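Local structure of catalytic domain of the nuclear inclusion protein A (nia) (Tobacco etch virus, 1LVM) at residues D34-S39 / F56-G61; T78-H83 / I93-D98; P111-R116 / T139-D144; I146-W151 / F187-K192. The protein cleaves peptide bonds as a chymotrypsin-like cysteine protease of family C4, and as the viral nuclear inclusion protease probably processes the viral polyprotein. The protein carries 1 engineered substitution. All blocks are in the same frame, centred on the assembly; numbering follows the deposited sequence.

The chymotrypsin-type fold sets two antiparallel beta barrels side by side, and the four contacts sample both. Contacts 1 and 2 belong to the first, N-terminal barrel; their centres lie about 16 Å apart and they touch, with Asn59 OD1 3.3 Å from Thr78 N. Contacts 3 and 4 share the second barrel at about 7 Å between centres, joined by strands 130-142 and 147-150, where Phe140 O and Lys149 N are 2.8 Å apart and probably hydrogen-bonded. Across the groups, contacts 2 and 4 come within about 8 Å at their nearest atoms, whereas contacts 2 and 3 stay about 16 Å apart by that measure. The bound product peptide reaches contact 2 through Thr79, Met95, Pro96 and Asp98.

Contact 1: residues D34-S39 / F56-G61; sequences DGHTTS and FRRNNG
The beta hairpin of strands 26-33 and 36-45 brings Asp34 and His36, at and just after its turn, against Arg58 and Asn60 of the loop leading to strand 62-67. The Arg58 guanidinium lies flat on the His36 ring, centres 3.6 Å apart and planes only 6° from parallel. NH2 sits over the middle of the imidazole, and NE comes 3.4 Å from His36 CD2. Arg57 CG covers the opposite guanidinium face, so the group is sandwiched. At its edge NH1 faces Thr38 OG1 and donates to a water at 3.2 Å. Asn60 CG stands anti to the backbone N (chi1 -175°), on the side of Asp34, and ND2 donates to Asp34 OD1 at 2.9 Å, on the syn side and 24° out of the carboxylate plane. Asp34 OD2 rests near Arg58 CD, and the carboxylate would favour the arginine charge through space, although the charged atoms do not touch. Another water accepts from Asp34 N and donates to Asn60 O, 3.0 Å from the latter. Stacking, one amide-to-carboxylate hydrogen bond and this water bridge pack a beta-hairpin turn of the N-terminal barrel of a chymotrypsin-like fold on its neighbouring loop.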
# COMPACT_ATOMS: atom_id res chain seq x y z
N ASP A 34 0.56 1.78 22.87
CA ASP A 34 1.50 1.16 23.81
C ASP A 34 2.89 1.78 23.82
O ASP A 34 3.85 1.07 24.01
CB ASP A 34 1.66 -0.33 23.43
CG ASP A 34 0.31 -1.08 23.29
OD1 ASP A 34 -0.38 -1.24 24.32
OD2 ASP A 34 -0.06 -1.52 22.15
N GLY A 35 3.02 3.08 23.58
CA GLY A 35 4.37 3.63 23.58
C GLY A 35 5.04 3.52 22.22
O GLY A 35 6.16 4.02 22.03
N HIS A 36 4.37 2.87 21.26
CA HIS A 36 4.90 2.75 19.92
C HIS A 36 4.12 3.60 18.93
O HIS A 36 2.96 3.99 19.17
CB HIS A 36 4.88 1.31 19.42
CG HIS A 36 5.85 0.41 20.14
ND1 HIS A 36 7.12 0.16 19.66
CD2 HIS A 36 5.69 -0.36 21.23
CE1 HIS A 36 7.69 -0.75 20.42
NE2 HIS A 36 6.85 -1.08 21.38
N THR A 37 4.76 3.90 17.82
CA THR A 37 4.04 4.60 16.78
C THR A 37 4.52 4.06 15.45
O THR A 37 5.72 4.02 15.21
CB THR A 37 4.19 6.15 16.89
OG1 THR A 37 3.48 6.73 15.79
CG2 THR A 37 5.66 6.59 16.85
N THR A 38 3.59 3.62 14.60
CA THR A 38 3.94 3.07 13.29
C THR A 38 3.26 3.90 12.23
O THR A 38 2.05 4.06 12.27
CB THR A 38 3.41 1.64 13.18
OG1 THR A 38 4.06 0.83 14.17
CG2 THR A 38 3.65 1.05 11.81
N SER A 39 4.03 4.43 11.27
CA SER A 39 3.43 5.24 10.22
C SER A 39 3.75 4.63 8.86
O SER A 39 4.83 4.10 8.64
CB SER A 39 3.98 6.66 10.25
OG SER A 39 3.51 7.40 11.36
N PHE A 56 -1.02 -3.19 11.84
CA PHE A 56 -1.69 -3.73 13.04
C PHE A 56 -0.88 -4.70 13.88
O PHE A 56 -1.43 -5.60 14.49
CB PHE A 56 -3.06 -4.33 12.64
CG PHE A 56 -4.03 -3.28 12.24
CD1 PHE A 56 -4.65 -2.49 13.21
CD2 PHE A 56 -4.31 -3.04 10.91
CE1 PHE A 56 -5.55 -1.46 12.84
CE2 PHE A 56 -5.21 -2.02 10.52
CZ PHE A 56 -5.82 -1.24 11.46
N ARG A 57 0.44 -4.52 13.88
CA ARG A 57 1.35 -5.26 14.76
C ARG A 57 0.73 -5.05 16.14
O ARG A 57 0.70 -5.96 16.97
CB ARG A 57 2.77 -4.62 14.71
CG ARG A 57 3.79 -5.10 15.77
CD ARG A 57 3.83 -6.60 15.88
NE ARG A 57 4.71 -6.99 17.00
CZ ARG A 57 4.26 -7.43 18.18
NH1 ARG A 57 2.95 -7.53 18.37
NH2 ARG A 57 5.09 -7.75 19.15
N ARG A 58 0.20 -3.85 16.37
CA ARG A 58 -0.48 -3.53 17.61
C ARG A 58 -1.88 -3.03 17.28
O ARG A 58 -2.09 -2.48 16.21
CB ARG A 58 0.30 -2.43 18.35
CG ARG A 58 1.59 -3.05 18.92
CD ARG A 58 2.56 -2.09 19.56
NE ARG A 58 3.92 -2.54 19.26
CZ ARG A 58 4.62 -2.20 18.17
NH1 ARG A 58 4.11 -1.37 17.25
NH2 ARG A 58 5.84 -2.71 18.00
N ASN A 59 -2.83 -3.19 18.18
CA ASN A 59 -4.17 -2.68 17.91
C ASN A 59 -4.76 -2.33 19.29
O ASN A 59 -5.57 -3.08 19.85
CB ASN A 59 -4.97 -3.73 17.16
CG ASN A 59 -6.34 -3.17 16.64
OD1 ASN A 59 -6.78 -2.10 17.04
ND2 ASN A 59 -7.01 -3.93 15.81
N ASN A 60 -4.36 -1.18 19.84
CA ASN A 60 -4.77 -0.85 21.20
C ASN A 60 -4.58 0.65 21.43
O ASN A 60 -4.19 1.07 22.52
CB ASN A 60 -3.90 -1.71 22.15
CG ASN A 60 -4.29 -1.57 23.60
OD1 ASN A 60 -5.46 -1.55 23.88
ND2 ASN A 60 -3.30 -1.41 24.51
N GLY A 61 -4.82 1.45 20.40
CA GLY A 61 -4.57 2.88 20.53
C GLY A 61 -5.38 3.66 19.56
O GLY A 61 -6.59 3.40 19.43
O HOH W 1 -1.89 2.45 23.88
O HOH W 2 2.02 1.08 16.82

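Contact 2: residues T78-H83 / I93-D98; sequences TTLQQH and IRMPKD
With CG anti to the backbone N (chi1 -177°), the Arg94 chain runs out fully extended to NE, and Gln81, its CG turned beside its own backbone N (chi1 -74°), runs alongside it in the same direction. Their aliphatic parts touch, CB to CB at 4.0 Å, and farther out Gln81 OE1 comes 3.9 Å from Arg94 CD, while the guanidinium leads away from the amide. The backbones of the hairpin formed by strands 81-84 and 91-94 are tied by a straight bond from Arg94 N to Gln81 O, 2.9 Å long with 170° at the hydrogen, although the donor is tilted from the carbonyl plane. The same oxygen also meets Ile93 CA in a CA-H...O contact. On the other side of the same Gln81-Arg94 pair a water stands in for a second direct bond, accepting from Gln81 N and donating to Arg94 O at 2.6 Å.

Leu80 brings the apolar part. Its CG rests 3.7 Å from Ile93 CG2. Its CD1 reaches Pro96 CD at 4.1 Å, with Met95 SD slightly farther off. Trp206 of strand 206-208 packs on both Gln81 and Arg94, and Leu63 touches Leu80.

Met95 and Pro96 also pack on an apolar side chain of the bound peptide, and Asp98 OD2 hydrogen-bonds to its backbone. The chemistry therefore divides: one direct bond and one water-mediated link join the strands where the hairpin opens out, away from its turn, while Leu80 makes apolar contacts with the same segment, whose Met95, Pro96 and Asp98 meet the product peptide.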
# COMPACT_ATOMS: atom_id res chain seq x y z
N THR A 78 -9.50 -0.45 18.03
CA THR A 78 -10.16 -1.73 18.12
C THR A 78 -11.55 -1.71 17.57
O THR A 78 -12.15 -2.78 17.39
CB THR A 78 -10.20 -2.23 19.58
OG1 THR A 78 -11.12 -1.43 20.34
CG2 THR A 78 -8.83 -2.10 20.21
N THR A 79 -12.08 -0.51 17.32
CA THR A 79 -13.43 -0.38 16.76
C THR A 79 -13.44 -0.46 15.23
O THR A 79 -14.49 -0.59 14.58
CB THR A 79 -14.08 0.99 17.16
OG1 THR A 79 -13.39 2.09 16.52
CG2 THR A 79 -13.95 1.16 18.68
N LEU A 80 -12.26 -0.40 14.63
CA LEU A 80 -12.22 -0.42 13.18
C LEU A 80 -12.47 -1.82 12.56
O LEU A 80 -11.77 -2.76 12.92
CB LEU A 80 -10.80 0.05 12.78
CG LEU A 80 -10.37 1.34 12.07
CD1 LEU A 80 -11.45 2.38 12.09
CD2 LEU A 80 -9.02 1.84 12.61
N GLN A 81 -13.41 -1.94 11.63
CA GLN A 81 -13.58 -3.18 10.91
C GLN A 81 -12.41 -3.42 9.94
O GLN A 81 -11.91 -2.50 9.26
CB GLN A 81 -14.94 -3.17 10.18
CG GLN A 81 -16.05 -3.37 11.24
CD GLN A 81 -17.33 -3.76 10.59
OE1 GLN A 81 -17.91 -2.99 9.82
NE2 GLN A 81 -17.77 -4.98 10.85
N GLN A 82 -11.95 -4.66 9.91
CA GLN A 82 -10.80 -5.07 9.12
C GLN A 82 -11.11 -6.32 8.28
O GLN A 82 -11.84 -7.24 8.73
CB GLN A 82 -9.68 -5.48 10.07
CG GLN A 82 -9.20 -4.42 11.05
CD GLN A 82 -8.53 -5.10 12.26
OE1 GLN A 82 -9.22 -5.87 12.95
NE2 GLN A 82 -7.19 -4.89 12.48
N HIS A 83 -10.58 -6.35 7.07
CA HIS A 83 -10.70 -7.54 6.24
C HIS A 83 -9.27 -7.97 5.91
O HIS A 83 -8.49 -7.26 5.24
CB HIS A 83 -11.51 -7.34 4.93
CG HIS A 83 -11.41 -8.52 4.03
ND1 HIS A 83 -12.43 -9.43 3.86
CD2 HIS A 83 -10.40 -8.93 3.24
CE1 HIS A 83 -12.05 -10.36 3.00
NE2 HIS A 83 -10.82 -10.08 2.59
N ILE A 93 -9.15 -1.71 5.71
CA ILE A 93 -9.84 -1.07 6.86
C ILE A 93 -11.13 -0.44 6.37
O ILE A 93 -11.13 0.25 5.31
CB ILE A 93 -9.01 0.08 7.35
CG1 ILE A 93 -7.66 -0.43 7.81
CG2 ILE A 93 -9.70 0.84 8.48
CD1 ILE A 93 -6.71 0.76 8.13
N ARG A 94 -12.23 -0.68 7.08
CA ARG A 94 -13.45 0.01 6.66
C ARG A 94 -13.52 1.25 7.58
O ARG A 94 -13.57 1.12 8.80
CB ARG A 94 -14.68 -0.90 6.84
CG ARG A 94 -15.93 -0.23 6.34
CD ARG A 94 -17.22 -1.08 6.47
NE ARG A 94 -18.27 -0.23 5.92
CZ ARG A 94 -18.81 -0.37 4.72
NH1 ARG A 94 -18.43 -1.36 3.92
NH2 ARG A 94 -19.69 0.52 4.29
N MET A 95 -13.51 2.45 7.02
CA MET A 95 -13.59 3.63 7.86
C MET A 95 -15.08 3.89 8.27
O MET A 95 -16.01 3.54 7.56
CB MET A 95 -13.03 4.85 7.11
CG MET A 95 -11.52 4.71 6.82
SD MET A 95 -10.54 4.65 8.35
CE MET A 95 -10.64 6.30 8.99
N PRO A 96 -15.24 4.53 9.41
CA PRO A 96 -16.60 4.83 9.91
C PRO A 96 -17.32 5.80 8.98
O PRO A 96 -16.68 6.48 8.19
CB PRO A 96 -16.34 5.39 11.28
CG PRO A 96 -14.95 6.00 11.18
CD PRO A 96 -14.21 4.94 10.36
N LYS A 97 -18.66 5.88 9.07
CA LYS A 97 -19.41 6.76 8.18
C LYS A 97 -19.08 8.23 8.20
O LYS A 97 -19.31 8.96 7.21
CB LYS A 97 -20.90 6.62 8.44
CG LYS A 97 -21.41 5.29 7.96
CD LYS A 97 -22.87 5.12 8.28
CE LYS A 97 -23.42 3.90 7.58
NZ LYS A 97 -24.91 3.92 7.68
N ASP A 98 -18.56 8.68 9.33
CA ASP A 98 -18.19 10.07 9.43
C ASP A 98 -16.85 10.41 8.78
O ASP A 98 -16.43 11.56 8.77
CB ASP A 98 -18.27 10.59 10.89
CG ASP A 98 -17.38 9.82 11.87
OD1 ASP A 98 -17.06 8.62 11.67
OD2 ASP A 98 -17.05 10.43 12.91
O HOH W 3 -15.06 0.40 10.85

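Contact 3: residues P111-R116 / T139-D144; sequences PQREER and TFPSSD
Thr139 O accepts a hydrogen bond from Glu114 N at 2.7 Å, the donor lying nearly along the C=O axis although the N-H itself is bent, with 141° at the hydrogen. Glu114 is the third residue of a type II beta turn from Gln112 to Glu115, with the positive phi usual there; the central peptide of that turn, Arg113 to Glu114, presents the N-H to Thr139. Glu115 N closes the turn on Gln112 O, and a second bond ties the same two residues: Glu115 CG stands between the backbone N and carbonyl carbon (chi1 74°), and OE2 accepts from Gln112 N at 2.8 Å, from above the carboxylate plane. OE1 of the same carboxylate is bound by Arg109 in a salt bridge and by Ser165, which would favour its ionised form.

Phe140 brings its ring to the turn. The Glu114 side chain runs beside it in the same direction, and Glu114 OE2 meets the Phe140 ring edge 3.8 Å from CZ, where an aromatic C-H can face a carboxylate oxygen. Extended Arg113 crosses obliquely, its CG 3.9 Å from Phe140 CD2, which lies over one face of the guanidinium; the two planes stand 78° apart, so they do not stack. Farther along, Arg113 NH1 rests 4.0 Å from Pro141 CD.

Thr139 CG2 packs 4.0 Å from Glu115 CG. Polar bonds thus fix the turn's shape, with the Glu115 carboxylate satisfied by Gln112, Arg109 and Ser165, while two charged side chains lie against Phe140 and Pro141 at the end of strand 130-142.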
# COMPACT_ATOMS: atom_id res chain seq x y z
N PRO A 111 0.10 -8.37 -10.67
CA PRO A 111 1.25 -7.94 -11.45
C PRO A 111 1.54 -9.02 -12.51
O PRO A 111 1.07 -10.13 -12.38
CB PRO A 111 2.36 -7.80 -10.41
CG PRO A 111 1.96 -8.69 -9.27
CD PRO A 111 0.44 -8.58 -9.23
N GLN A 112 2.28 -8.67 -13.55
CA GLN A 112 2.62 -9.57 -14.64
C GLN A 112 4.12 -9.60 -14.75
O GLN A 112 4.79 -8.58 -14.71
CB GLN A 112 1.97 -9.07 -15.93
CG GLN A 112 0.43 -9.19 -15.79
CD GLN A 112 -0.37 -8.52 -16.89
OE1 GLN A 112 0.19 -7.95 -17.84
NE2 GLN A 112 -1.70 -8.57 -16.77
N ARG A 113 4.66 -10.79 -14.84
CA ARG A 113 6.12 -10.92 -14.89
C ARG A 113 6.80 -9.99 -15.91
O ARG A 113 6.36 -9.80 -17.06
CB ARG A 113 6.44 -12.41 -15.20
CG ARG A 113 7.88 -12.73 -15.08
CD ARG A 113 8.22 -14.01 -15.85
NE ARG A 113 9.52 -14.51 -15.43
CZ ARG A 113 9.70 -15.23 -14.33
NH1 ARG A 113 8.65 -15.55 -13.58
NH2 ARG A 113 10.92 -15.57 -13.94
N GLU A 114 7.88 -9.37 -15.46
CA GLU A 114 8.65 -8.50 -16.29
C GLU A 114 8.02 -7.17 -16.67
O GLU A 114 8.64 -6.36 -17.37
CB GLU A 114 9.10 -9.32 -17.53
CG GLU A 114 10.42 -8.85 -18.09
CD GLU A 114 11.29 -10.00 -18.62
OE1 GLU A 114 10.74 -11.00 -19.15
OE2 GLU A 114 12.52 -9.87 -18.50
N GLU A 115 6.82 -6.87 -16.18
CA GLU A 115 6.26 -5.60 -16.58
C GLU A 115 6.89 -4.41 -15.87
O GLU A 115 7.52 -4.52 -14.79
CB GLU A 115 4.74 -5.60 -16.38
CG GLU A 115 4.32 -5.51 -14.94
CD GLU A 115 2.81 -5.30 -14.83
OE1 GLU A 115 2.21 -4.57 -15.64
OE2 GLU A 115 2.21 -5.89 -13.92
N ARG A 116 6.75 -3.25 -16.50
CA ARG A 116 7.30 -2.01 -15.97
C ARG A 116 6.36 -1.31 -14.99
O ARG A 116 5.20 -1.10 -15.32
CB ARG A 116 7.59 -1.01 -17.12
CG ARG A 116 8.65 -1.57 -18.13
CD ARG A 116 8.76 -0.64 -19.36
NE ARG A 116 9.39 0.64 -19.03
CZ ARG A 116 10.70 0.85 -18.91
NH1 ARG A 116 11.58 -0.14 -19.09
NH2 ARG A 116 11.15 2.07 -18.58
N THR A 139 9.64 -5.97 -12.80
CA THR A 139 9.27 -6.72 -11.60
C THR A 139 9.11 -8.17 -11.88
O THR A 139 8.75 -8.56 -13.01
CB THR A 139 7.94 -6.11 -11.00
OG1 THR A 139 7.67 -6.68 -9.72
CG2 THR A 139 6.74 -6.32 -11.92
N PHE A 140 9.41 -8.98 -10.84
CA PHE A 140 9.29 -10.42 -10.88
C PHE A 140 8.80 -10.99 -9.58
O PHE A 140 9.06 -10.42 -8.53
CB PHE A 140 10.66 -11.08 -11.17
CG PHE A 140 11.31 -10.59 -12.40
CD1 PHE A 140 12.05 -9.39 -12.36
CD2 PHE A 140 11.25 -11.34 -13.59
CE1 PHE A 140 12.73 -8.96 -13.49
CE2 PHE A 140 11.93 -10.91 -14.74
CZ PHE A 140 12.67 -9.72 -14.68
N PRO A 141 8.08 -12.14 -9.63
CA PRO A 141 7.62 -12.68 -8.35
C PRO A 141 8.78 -13.28 -7.57
O PRO A 141 9.70 -13.87 -8.15
CB PRO A 141 6.68 -13.78 -8.73
CG PRO A 141 7.28 -14.28 -10.01
CD PRO A 141 7.61 -12.99 -10.73
N SER A 142 8.72 -13.13 -6.26
CA SER A 142 9.70 -13.77 -5.39
C SER A 142 8.89 -14.98 -4.82
O SER A 142 7.92 -14.78 -4.09
CB SER A 142 10.11 -12.86 -4.25
OG SER A 142 10.95 -13.61 -3.38
N SER A 143 9.25 -16.21 -5.18
CA SER A 143 8.52 -17.43 -4.73
C SER A 143 7.18 -17.63 -5.37
O SER A 143 7.02 -17.57 -6.59
CB SER A 143 8.23 -17.44 -3.22
OG SER A 143 9.40 -17.49 -2.42
N ASP A 144 6.21 -17.85 -4.49
CA ASP A 144 4.80 -18.10 -4.82
C ASP A 144 4.03 -16.91 -5.35
O ASP A 144 2.83 -17.00 -5.61
CB ASP A 144 4.08 -18.63 -3.56
CG ASP A 144 4.42 -17.83 -2.31
OD1 ASP A 144 4.80 -16.64 -2.48
OD2 ASP A 144 4.29 -18.37 -1.16

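Contact 4: residues I146-W151 / F187-K192; sequences IFWKHW and FTSVPK
Phe187 meets Trp148 of the neighbouring strand with its ring: CG stands between its own N and carbonyl carbon (chi1 70°), and the ring beyond it presents a face to Trp148 CB. Phe187 CB lies 4.2 Å from His150 ND1. CD2 then meets that same nitrogen at 3.9 Å, with ND1 in the ring plane at its edge, and also passes near the carbonyl oxygen of Trp148. CE2 and CE1 both lie against Trp148 CB, and at the tip CZ comes 3.4 Å from it. This CB sits over the ring face, 3.6 Å from the centroid and off toward the rim, a tight CH-pi contact, while the indole's five-membered ring meets the phenyl obliquely at 31°. Trp148 CD1 continues to Ser189 CB, 3.6 Å away.

The backbones explain why these side chains share a face. Trp148 and Phe187 form an antiparallel hydrogen-bonded pair, each N donating to the other's O, with Trp148 N to Phe187 O at 2.8 Å. Ser189 N adds a bond to Ile146 O of 3.0 Å. On the other face Phe147 CE1 touches Thr188 OG1 at 3.7 Å, an oxygen already hydrogen-bonded to Ser176, and Ser189 OG has its main partners in Gly145 and Arg88. His150 ND1, buried beside the phenyl edge, has no hydrogen-bonding partner in the model.

Strand 147-150 runs between strands 130-142 and 185-189 in the closed six-stranded barrel, with strand 171-179 on the far flank of the latter. Ile117 of strand 116-123 packs on both Phe187 and His150, and Pro111 touches Trp148.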
# COMPACT_ATOMS: atom_id res chain seq x y z
N ILE A 146 3.64 -14.03 -3.67
CA ILE A 146 3.05 -13.15 -2.62
C ILE A 146 3.79 -11.82 -2.64
O ILE A 146 3.18 -10.72 -2.80
CB ILE A 146 3.15 -13.79 -1.24
CG1 ILE A 146 2.34 -15.09 -1.26
CG2 ILE A 146 2.74 -12.80 -0.14
CD1 ILE A 146 0.94 -14.91 -1.68
N PHE A 147 5.08 -11.89 -2.44
CA PHE A 147 5.90 -10.70 -2.55
C PHE A 147 6.47 -10.71 -3.97
O PHE A 147 6.75 -11.79 -4.54
CB PHE A 147 7.08 -10.73 -1.57
CG PHE A 147 6.70 -10.49 -0.15
CD1 PHE A 147 6.47 -9.19 0.30
CD2 PHE A 147 6.64 -11.55 0.75
CE1 PHE A 147 6.18 -8.95 1.65
CE2 PHE A 147 6.34 -11.33 2.09
CZ PHE A 147 6.11 -10.01 2.54
N TRP A 148 6.61 -9.51 -4.55
CA TRP A 148 7.23 -9.31 -5.89
C TRP A 148 8.40 -8.38 -5.69
O TRP A 148 8.38 -7.52 -4.83
CB TRP A 148 6.27 -8.72 -6.91
CG TRP A 148 5.37 -9.75 -7.50
CD1 TRP A 148 4.55 -10.61 -6.81
CD2 TRP A 148 5.21 -10.04 -8.89
NE1 TRP A 148 3.90 -11.41 -7.69
CE2 TRP A 148 4.28 -11.08 -8.98
CE3 TRP A 148 5.77 -9.52 -10.09
CZ2 TRP A 148 3.89 -11.63 -10.19
CZ3 TRP A 148 5.36 -10.08 -11.33
CH2 TRP A 148 4.43 -11.11 -11.35
N LYS A 149 9.47 -8.59 -6.46
CA LYS A 149 10.65 -7.76 -6.38
C LYS A 149 10.52 -6.49 -7.20
O LYS A 149 9.93 -6.49 -8.29
CB LYS A 149 11.87 -8.54 -6.97
CG LYS A 149 12.20 -9.94 -6.32
CD LYS A 149 13.49 -10.66 -7.03
CE LYS A 149 13.84 -12.10 -6.57
NZ LYS A 149 14.94 -12.79 -7.43
N HIS A 150 11.13 -5.42 -6.71
CA HIS A 150 11.15 -4.20 -7.48
C HIS A 150 12.45 -3.52 -7.14
O HIS A 150 13.04 -3.82 -6.09
CB HIS A 150 9.88 -3.32 -7.24
CG HIS A 150 9.95 -2.44 -6.02
ND1 HIS A 150 9.22 -2.71 -4.87
CD2 HIS A 150 10.65 -1.31 -5.78
CE1 HIS A 150 9.47 -1.77 -3.97
NE2 HIS A 150 10.34 -0.91 -4.50
N TRP A 151 12.95 -2.66 -8.05
CA TRP A 151 14.20 -1.96 -7.80
C TRP A 151 14.07 -0.43 -7.72
O TRP A 151 14.91 0.32 -8.22
CB TRP A 151 15.24 -2.39 -8.87
CG TRP A 151 15.61 -3.83 -8.71
CD1 TRP A 151 16.67 -4.32 -8.00
CD2 TRP A 151 14.91 -5.00 -9.22
NE1 TRP A 151 16.68 -5.70 -8.03
CE2 TRP A 151 15.62 -6.14 -8.77
CE3 TRP A 151 13.77 -5.19 -9.99
CZ2 TRP A 151 15.23 -7.43 -9.08
CZ3 TRP A 151 13.38 -6.49 -10.30
CH2 TRP A 151 14.11 -7.59 -9.84
N PHE A 187 7.32 -5.76 -2.88
CA PHE A 187 5.97 -5.25 -2.63
C PHE A 187 5.04 -6.45 -2.50
O PHE A 187 5.31 -7.57 -2.97
CB PHE A 187 5.53 -4.26 -3.76
CG PHE A 187 5.24 -4.88 -5.12
CD1 PHE A 187 4.02 -5.40 -5.43
CD2 PHE A 187 6.25 -4.83 -6.14
CE1 PHE A 187 3.76 -5.86 -6.75
CE2 PHE A 187 6.01 -5.27 -7.43
CZ PHE A 187 4.76 -5.79 -7.75
N THR A 188 3.91 -6.22 -1.84
CA THR A 188 2.93 -7.26 -1.71
C THR A 188 2.00 -7.10 -2.89
O THR A 188 1.44 -6.01 -3.13
CB THR A 188 2.13 -7.05 -0.39
OG1 THR A 188 3.03 -7.21 0.72
CG2 THR A 188 0.98 -8.02 -0.30
N SER A 189 1.88 -8.17 -3.66
CA SER A 189 1.04 -8.18 -4.82
C SER A 189 -0.48 -8.10 -4.53
O SER A 189 -1.00 -8.56 -3.48
CB SER A 189 1.31 -9.44 -5.66
OG SER A 189 0.95 -10.61 -4.92
N VAL A 190 -1.19 -7.46 -5.45
CA VAL A 190 -2.65 -7.41 -5.39
C VAL A 190 -3.02 -8.88 -5.65
O VAL A 190 -2.52 -9.48 -6.63
CB VAL A 190 -3.20 -6.53 -6.57
CG1 VAL A 190 -4.67 -6.92 -6.93
CG2 VAL A 190 -3.06 -5.01 -6.16
N PRO A 191 -3.92 -9.47 -4.82
CA PRO A 191 -4.33 -10.85 -5.02
C PRO A 191 -5.32 -11.03 -6.16
O PRO A 191 -5.98 -10.10 -6.64
CB PRO A 191 -4.95 -11.25 -3.67
CG PRO A 191 -5.63 -9.91 -3.18
CD PRO A 191 -4.67 -8.81 -3.70
N LYS A 192 -5.51 -12.27 -6.57
CA LYS A 192 -6.49 -12.53 -7.63
C LYS A 192 -7.90 -12.07 -7.21
O LYS A 192 -8.28 -12.16 -6.04
CB LYS A 192 -6.51 -14.04 -7.88
CG LYS A 192 -7.43 -14.47 -8.94
CD LYS A 192 -7.40 -16.01 -9.01
CE LYS A 192 -8.24 -16.56 -10.14
NZ LYS A 192 -7.79 -16.03 -11.45